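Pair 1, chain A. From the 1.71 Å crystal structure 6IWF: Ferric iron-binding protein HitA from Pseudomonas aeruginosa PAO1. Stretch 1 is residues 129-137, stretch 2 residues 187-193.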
# COMPACT_ATOMS: atom_id res chain seq x y z
N SER A 129 -17.02 -23.55 -2.85
CA SER A 129 -18.18 -23.04 -2.12
C SER A 129 -18.25 -21.52 -2.12
O SER A 129 -19.34 -20.96 -1.97
CB SER A 129 -18.18 -23.57 -0.68
OG SER A 129 -17.07 -23.09 0.07
N TRP A 130 -17.13 -20.83 -2.31
CA TRP A 130 -17.13 -19.37 -2.33
C TRP A 130 -17.35 -18.79 -3.71
O TRP A 130 -17.32 -17.56 -3.86
CB TRP A 130 -15.81 -18.84 -1.75
CG TRP A 130 -15.65 -19.30 -0.36
CD1 TRP A 130 -14.79 -20.26 0.10
CD2 TRP A 130 -16.43 -18.90 0.77
NE1 TRP A 130 -14.96 -20.44 1.44
CE2 TRP A 130 -15.96 -19.62 1.88
CE3 TRP A 130 -17.47 -17.97 0.96
CZ2 TRP A 130 -16.49 -19.45 3.16
CZ3 TRP A 130 -17.99 -17.80 2.23
CH2 TRP A 130 -17.51 -18.55 3.31
N SER A 131 -17.59 -19.62 -4.72
CA SER A 131 -17.73 -19.12 -6.08
C SER A 131 -18.81 -18.04 -6.17
O SER A 131 -19.94 -18.23 -5.71
CB SER A 131 -18.06 -20.27 -7.03
OG SER A 131 -18.15 -19.78 -8.36
N GLY A 132 -18.46 -16.90 -6.77
CA GLY A 132 -19.41 -15.82 -6.96
C GLY A 132 -19.67 -14.98 -5.73
O GLY A 132 -20.41 -13.98 -5.83
N ARG A 133 -19.10 -15.33 -4.58
CA ARG A 133 -19.40 -14.64 -3.33
C ARG A 133 -18.38 -13.57 -2.96
O ARG A 133 -18.61 -12.86 -1.98
CB ARG A 133 -19.50 -15.65 -2.18
CG ARG A 133 -20.59 -16.69 -2.38
CD ARG A 133 -20.99 -17.35 -1.08
NE ARG A 133 -21.79 -16.45 -0.25
CZ ARG A 133 -22.30 -16.77 0.93
NH1 ARG A 133 -22.08 -17.98 1.44
NH2 ARG A 133 -23.04 -15.89 1.60
N PHE A 134 -17.28 -13.43 -3.70
CA PHE A 134 -16.27 -12.46 -3.30
C PHE A 134 -15.65 -11.79 -4.51
O PHE A 134 -15.51 -12.39 -5.58
CB PHE A 134 -15.16 -13.06 -2.44
CG PHE A 134 -14.26 -14.04 -3.15
CD1 PHE A 134 -14.67 -15.35 -3.34
CD2 PHE A 134 -12.99 -13.67 -3.57
CE1 PHE A 134 -13.83 -16.28 -3.97
CE2 PHE A 134 -12.15 -14.58 -4.21
CZ PHE A 134 -12.57 -15.89 -4.40
N GLY A 135 -15.28 -10.54 -4.31
CA GLY A 135 -14.60 -9.75 -5.31
C GLY A 135 -13.14 -9.58 -4.95
O GLY A 135 -12.77 -9.61 -3.77
N PHE A 136 -12.32 -9.39 -5.97
CA PHE A 136 -10.93 -9.00 -5.77
C PHE A 136 -10.47 -8.23 -7.00
O PHE A 136 -11.13 -8.25 -8.04
CB PHE A 136 -10.03 -10.21 -5.48
CG PHE A 136 -9.81 -11.15 -6.65
CD1 PHE A 136 -10.85 -11.84 -7.23
CD2 PHE A 136 -8.53 -11.39 -7.12
CE1 PHE A 136 -10.63 -12.73 -8.29
CE2 PHE A 136 -8.29 -12.28 -8.16
CZ PHE A 136 -9.34 -12.96 -8.74
N VAL A 137 -9.33 -7.56 -6.86
CA VAL A 137 -8.77 -6.69 -7.89
C VAL A 137 -7.39 -7.21 -8.26
O VAL A 137 -6.38 -6.77 -7.69
CB VAL A 137 -8.68 -5.23 -7.40
CG1 VAL A 137 -8.20 -4.33 -8.55
CG2 VAL A 137 -10.04 -4.76 -6.86
N GLU A 187 -24.05 -6.04 -4.13
CA GLU A 187 -23.83 -6.74 -5.40
C GLU A 187 -22.96 -7.97 -5.24
O GLU A 187 -23.08 -8.92 -6.02
CB GLU A 187 -23.21 -5.79 -6.41
CG GLU A 187 -24.16 -4.69 -6.85
CD GLU A 187 -23.43 -3.40 -7.13
OE1 GLU A 187 -23.97 -2.32 -6.81
OE2 GLU A 187 -22.30 -3.49 -7.67
N VAL A 188 -22.07 -7.98 -4.25
CA VAL A 188 -21.22 -9.12 -3.98
C VAL A 188 -21.08 -9.21 -2.47
O VAL A 188 -21.11 -8.18 -1.77
CB VAL A 188 -19.84 -9.01 -4.69
CG1 VAL A 188 -18.96 -7.89 -4.07
CG2 VAL A 188 -19.12 -10.36 -4.67
N ASP A 189 -20.99 -10.44 -1.94
CA ASP A 189 -21.09 -10.61 -0.49
C ASP A 189 -19.86 -10.09 0.24
O ASP A 189 -19.98 -9.61 1.37
CB ASP A 189 -21.30 -12.09 -0.13
CG ASP A 189 -22.65 -12.63 -0.60
OD1 ASP A 189 -23.50 -11.84 -1.07
OD2 ASP A 189 -22.86 -13.86 -0.49
N MET A 190 -18.68 -10.18 -0.37
CA MET A 190 -17.45 -9.77 0.31
C MET A 190 -16.42 -9.34 -0.73
O MET A 190 -16.58 -9.58 -1.92
CB MET A 190 -16.91 -10.91 1.20
CG MET A 190 -16.54 -12.16 0.47
SD MET A 190 -16.35 -13.58 1.59
CE MET A 190 -17.73 -13.36 2.59
N ALA A 191 -15.34 -8.71 -0.27
CA ALA A 191 -14.26 -8.35 -1.17
C ALA A 191 -12.94 -8.27 -0.42
O ALA A 191 -12.91 -7.85 0.75
CB ALA A 191 -14.53 -7.01 -1.88
N LEU A 192 -11.87 -8.66 -1.10
CA LEU A 192 -10.50 -8.58 -0.59
C LEU A 192 -9.94 -7.21 -0.94
O LEU A 192 -9.81 -6.89 -2.13
CB LEU A 192 -9.66 -9.68 -1.22
CG LEU A 192 -10.08 -11.12 -0.93
CD1 LEU A 192 -9.27 -12.08 -1.76
CD2 LEU A 192 -9.89 -11.40 0.57
N ILE A 193 -9.63 -6.39 0.07
CA ILE A 193 -9.21 -5.01 -0.14
C ILE A 193 -8.30 -4.58 1.01
O ILE A 193 -8.21 -5.25 2.04
CB ILE A 193 -10.40 -4.02 -0.21
CG1 ILE A 193 -11.24 -4.12 1.06
CG2 ILE A 193 -11.23 -4.22 -1.46
CD1 ILE A 193 -12.04 -2.86 1.35
O HOH W 1 -22.06 -12.45 -3.91
O HOH W 2 -8.16 -7.22 -4.11

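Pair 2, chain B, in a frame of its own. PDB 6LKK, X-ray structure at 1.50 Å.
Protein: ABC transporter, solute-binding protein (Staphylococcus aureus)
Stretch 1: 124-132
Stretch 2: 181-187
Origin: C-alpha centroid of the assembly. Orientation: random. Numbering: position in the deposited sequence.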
# COMPACT_ATOMS: atom_id res chain seq x y z
N ILE B 124 1.43 13.23 25.71
CA ILE B 124 2.09 14.35 25.06
C ILE B 124 1.79 14.38 23.56
O ILE B 124 1.91 15.43 22.92
CB ILE B 124 3.62 14.30 25.32
CG1 ILE B 124 4.31 15.58 24.84
CG2 ILE B 124 4.24 13.08 24.65
CD1 ILE B 124 3.96 16.81 25.65
N LEU B 125 1.39 13.25 22.99
CA LEU B 125 1.16 13.14 21.55
C LEU B 125 -0.30 13.32 21.16
O LEU B 125 -0.62 13.25 19.97
CB LEU B 125 1.65 11.78 21.05
CG LEU B 125 3.16 11.54 21.13
CD1 LEU B 125 3.50 10.10 20.77
CD2 LEU B 125 3.92 12.50 20.22
N LYS B 126 -1.20 13.56 22.12
CA LYS B 126 -2.62 13.63 21.81
C LYS B 126 -2.89 14.75 20.81
O LYS B 126 -2.41 15.87 20.96
CB LYS B 126 -3.44 13.86 23.07
CG LYS B 126 -4.93 13.93 22.80
CD LYS B 126 -5.75 13.64 24.05
CE LYS B 126 -7.22 13.95 23.82
NZ LYS B 126 -7.84 13.07 22.80
N GLY B 127 -3.67 14.43 19.77
CA GLY B 127 -3.98 15.38 18.73
C GLY B 127 -2.82 15.76 17.84
O GLY B 127 -3.00 16.59 16.94
N LYS B 128 -1.64 15.18 18.05
CA LYS B 128 -0.45 15.49 17.26
C LYS B 128 -0.01 14.29 16.43
O LYS B 128 1.14 14.24 15.97
CB LYS B 128 0.67 15.98 18.17
CG LYS B 128 0.26 17.18 19.01
CD LYS B 128 1.41 17.74 19.83
CE LYS B 128 0.96 18.93 20.65
NZ LYS B 128 2.10 19.64 21.31
N ILE B 129 -0.90 13.32 16.23
CA ILE B 129 -0.67 12.14 15.42
C ILE B 129 -1.70 12.13 14.30
O ILE B 129 -2.85 12.52 14.51
CB ILE B 129 -0.77 10.85 16.26
CG1 ILE B 129 0.06 10.96 17.53
CG2 ILE B 129 -0.36 9.63 15.43
CD1 ILE B 129 1.53 11.24 17.29
N ALA B 130 -1.30 11.67 13.12
CA ALA B 130 -2.17 11.68 11.95
C ALA B 130 -2.27 10.29 11.33
O ALA B 130 -1.35 9.47 11.42
CB ALA B 130 -1.68 12.67 10.89
N TYR B 131 -3.42 10.03 10.70
CA TYR B 131 -3.63 8.83 9.90
C TYR B 131 -4.65 9.16 8.83
O TYR B 131 -5.30 10.20 8.87
CB TYR B 131 -4.09 7.65 10.77
CG TYR B 131 -5.48 7.79 11.34
CD1 TYR B 131 -5.75 8.68 12.37
CD2 TYR B 131 -6.53 7.03 10.85
CE1 TYR B 131 -7.02 8.81 12.89
CE2 TYR B 131 -7.81 7.15 11.37
CZ TYR B 131 -8.05 8.04 12.39
OH TYR B 131 -9.32 8.16 12.90
N SER B 132 -4.79 8.26 7.86
CA SER B 132 -5.69 8.49 6.74
C SER B 132 -6.97 7.67 6.88
O SER B 132 -7.02 6.63 7.54
CB SER B 132 -5.00 8.18 5.41
OG SER B 132 -4.43 6.88 5.39
N LYS B 181 4.05 19.37 10.88
CA LYS B 181 2.72 19.68 11.38
C LYS B 181 2.25 18.65 12.39
O LYS B 181 1.41 18.97 13.24
CB LYS B 181 1.73 19.78 10.22
CG LYS B 181 0.33 20.20 10.64
CD LYS B 181 -0.61 20.31 9.46
CE LYS B 181 -1.98 20.78 9.89
NZ LYS B 181 -2.95 20.81 8.77
N TYR B 182 2.76 17.43 12.31
CA TYR B 182 2.44 16.38 13.27
C TYR B 182 3.72 15.73 13.75
O TYR B 182 4.72 15.67 13.04
CB TYR B 182 1.52 15.31 12.65
CG TYR B 182 0.17 15.83 12.22
CD1 TYR B 182 -0.82 16.10 13.15
CD2 TYR B 182 -0.11 16.04 10.88
CE1 TYR B 182 -2.06 16.57 12.75
CE2 TYR B 182 -1.34 16.52 10.47
CZ TYR B 182 -2.31 16.78 11.41
OH TYR B 182 -3.54 17.25 11.01
N TYR B 183 3.68 15.22 14.99
CA TYR B 183 4.82 14.51 15.55
C TYR B 183 5.01 13.15 14.90
O TYR B 183 6.14 12.68 14.77
CB TYR B 183 4.65 14.35 17.06
CG TYR B 183 5.06 15.57 17.85
CD1 TYR B 183 4.56 16.83 17.55
CD2 TYR B 183 5.95 15.45 18.91
CE1 TYR B 183 4.93 17.94 18.28
CE2 TYR B 183 6.33 16.56 19.65
CZ TYR B 183 5.82 17.80 19.33
OH TYR B 183 6.20 18.90 20.06
N ALA B 184 3.92 12.50 14.49
CA ALA B 184 4.02 11.17 13.92
C ALA B 184 2.74 10.87 13.14
O ALA B 184 1.73 11.57 13.27
CB ALA B 184 4.26 10.11 15.01
N GLY B 185 2.81 9.82 12.33
CA GLY B 185 1.66 9.44 11.52
C GLY B 185 1.75 8.00 11.08
O GLY B 185 2.79 7.35 11.19
N LEU B 186 0.62 7.51 10.55
CA LEU B 186 0.51 6.15 10.06
C LEU B 186 0.61 6.16 8.53
O LEU B 186 -0.24 6.73 7.85
CB LEU B 186 -0.80 5.52 10.51
CG LEU B 186 -1.05 5.47 12.02
CD1 LEU B 186 -2.25 4.59 12.31
CD2 LEU B 186 0.17 4.96 12.78
N SER B 187 1.66 5.53 8.01
CA SER B 187 2.01 5.64 6.60
C SER B 187 2.39 4.25 6.08
O SER B 187 2.00 3.22 6.65
CB SER B 187 3.13 6.68 6.42
OG SER B 187 3.51 6.82 5.07
O HOH W 3 -2.97 5.93 7.52

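The sharpest difference lies where the turn meets the second stretch: pair 1 closes this corner with charge, pair 2 with aromatic and aliphatic surface. In pair 1 the guanidinium of R133(A) meets the carboxylate of D189(A) in a salt bridge, with NE of R133(A) 2.8 Å and NH2 of R133(A) 2.9 Å from OD2 of D189(A), which lies at the edge of the guanidinium, near its plane. The matching residues of pair 2, K128(B) and Y183(B), make no such bond; the extended lysine instead runs beside the tyrosine, CD of K128(B) lying 3.9 Å from CE1 of Y183(B).

The backbones superpose to 0.7 Å over 14 residues. In each pair a type II turn, W130(A) to R133(A) or L125(B) to K128(B), leads into a short strand parallel to the second one, with axes 25° apart in pair 1 and 18° in pair 2. The matched glycines G132(A) and G127(B) carry the positive phi of the turn. Beta bridges match as well: F134(A) with M190(A) corresponds to I129(B) with A184(B), and G135(A) with A191(A) to A130(B) with G185(B). N of G135(A) donates to O of M190(A) at 2.9 Å, and N of A130(B) to O of A184(B) at 3.0 Å; the next rung runs back from N of L192(A) to O of G135(A), 3.0 Å, and from N of L186(B) to O of A130(B), 2.9 Å. Beyond it a water joins the two stretches in both pairs, accepting from N of V137(A) or S132(B) and donating to O of L192(A) or L186(B).

On the face of F134(A) and M190(A), bulk comes from both strands: CB of F134(A) packs 3.3 Å from CG of M190(A). In pair 2 the position matching M190(A) carries just the methyl of A184(B), and I129(B) reaches it with CD1, 3.7 Å from CB of A184(B).

On the other face the small residues change places. G135(A) and A191(A) match A130(B) and G185(B), so in both pairs this second bridge joins one glycine to one alanine. CB of A130(B) sits over the face of the Y182(B) ring, 3.8 Å from its centroid; at the matching position V188(A) puts CG2 3.9 Å from N of G135(A).

The closest side-chain match is F136(A) with Y131(B), both in the p rotamer: CB of F136(A) lies 4.2 Å from CD1 of L192(A), and CB of Y131(B) 3.9 Å from CD1 of L186(B).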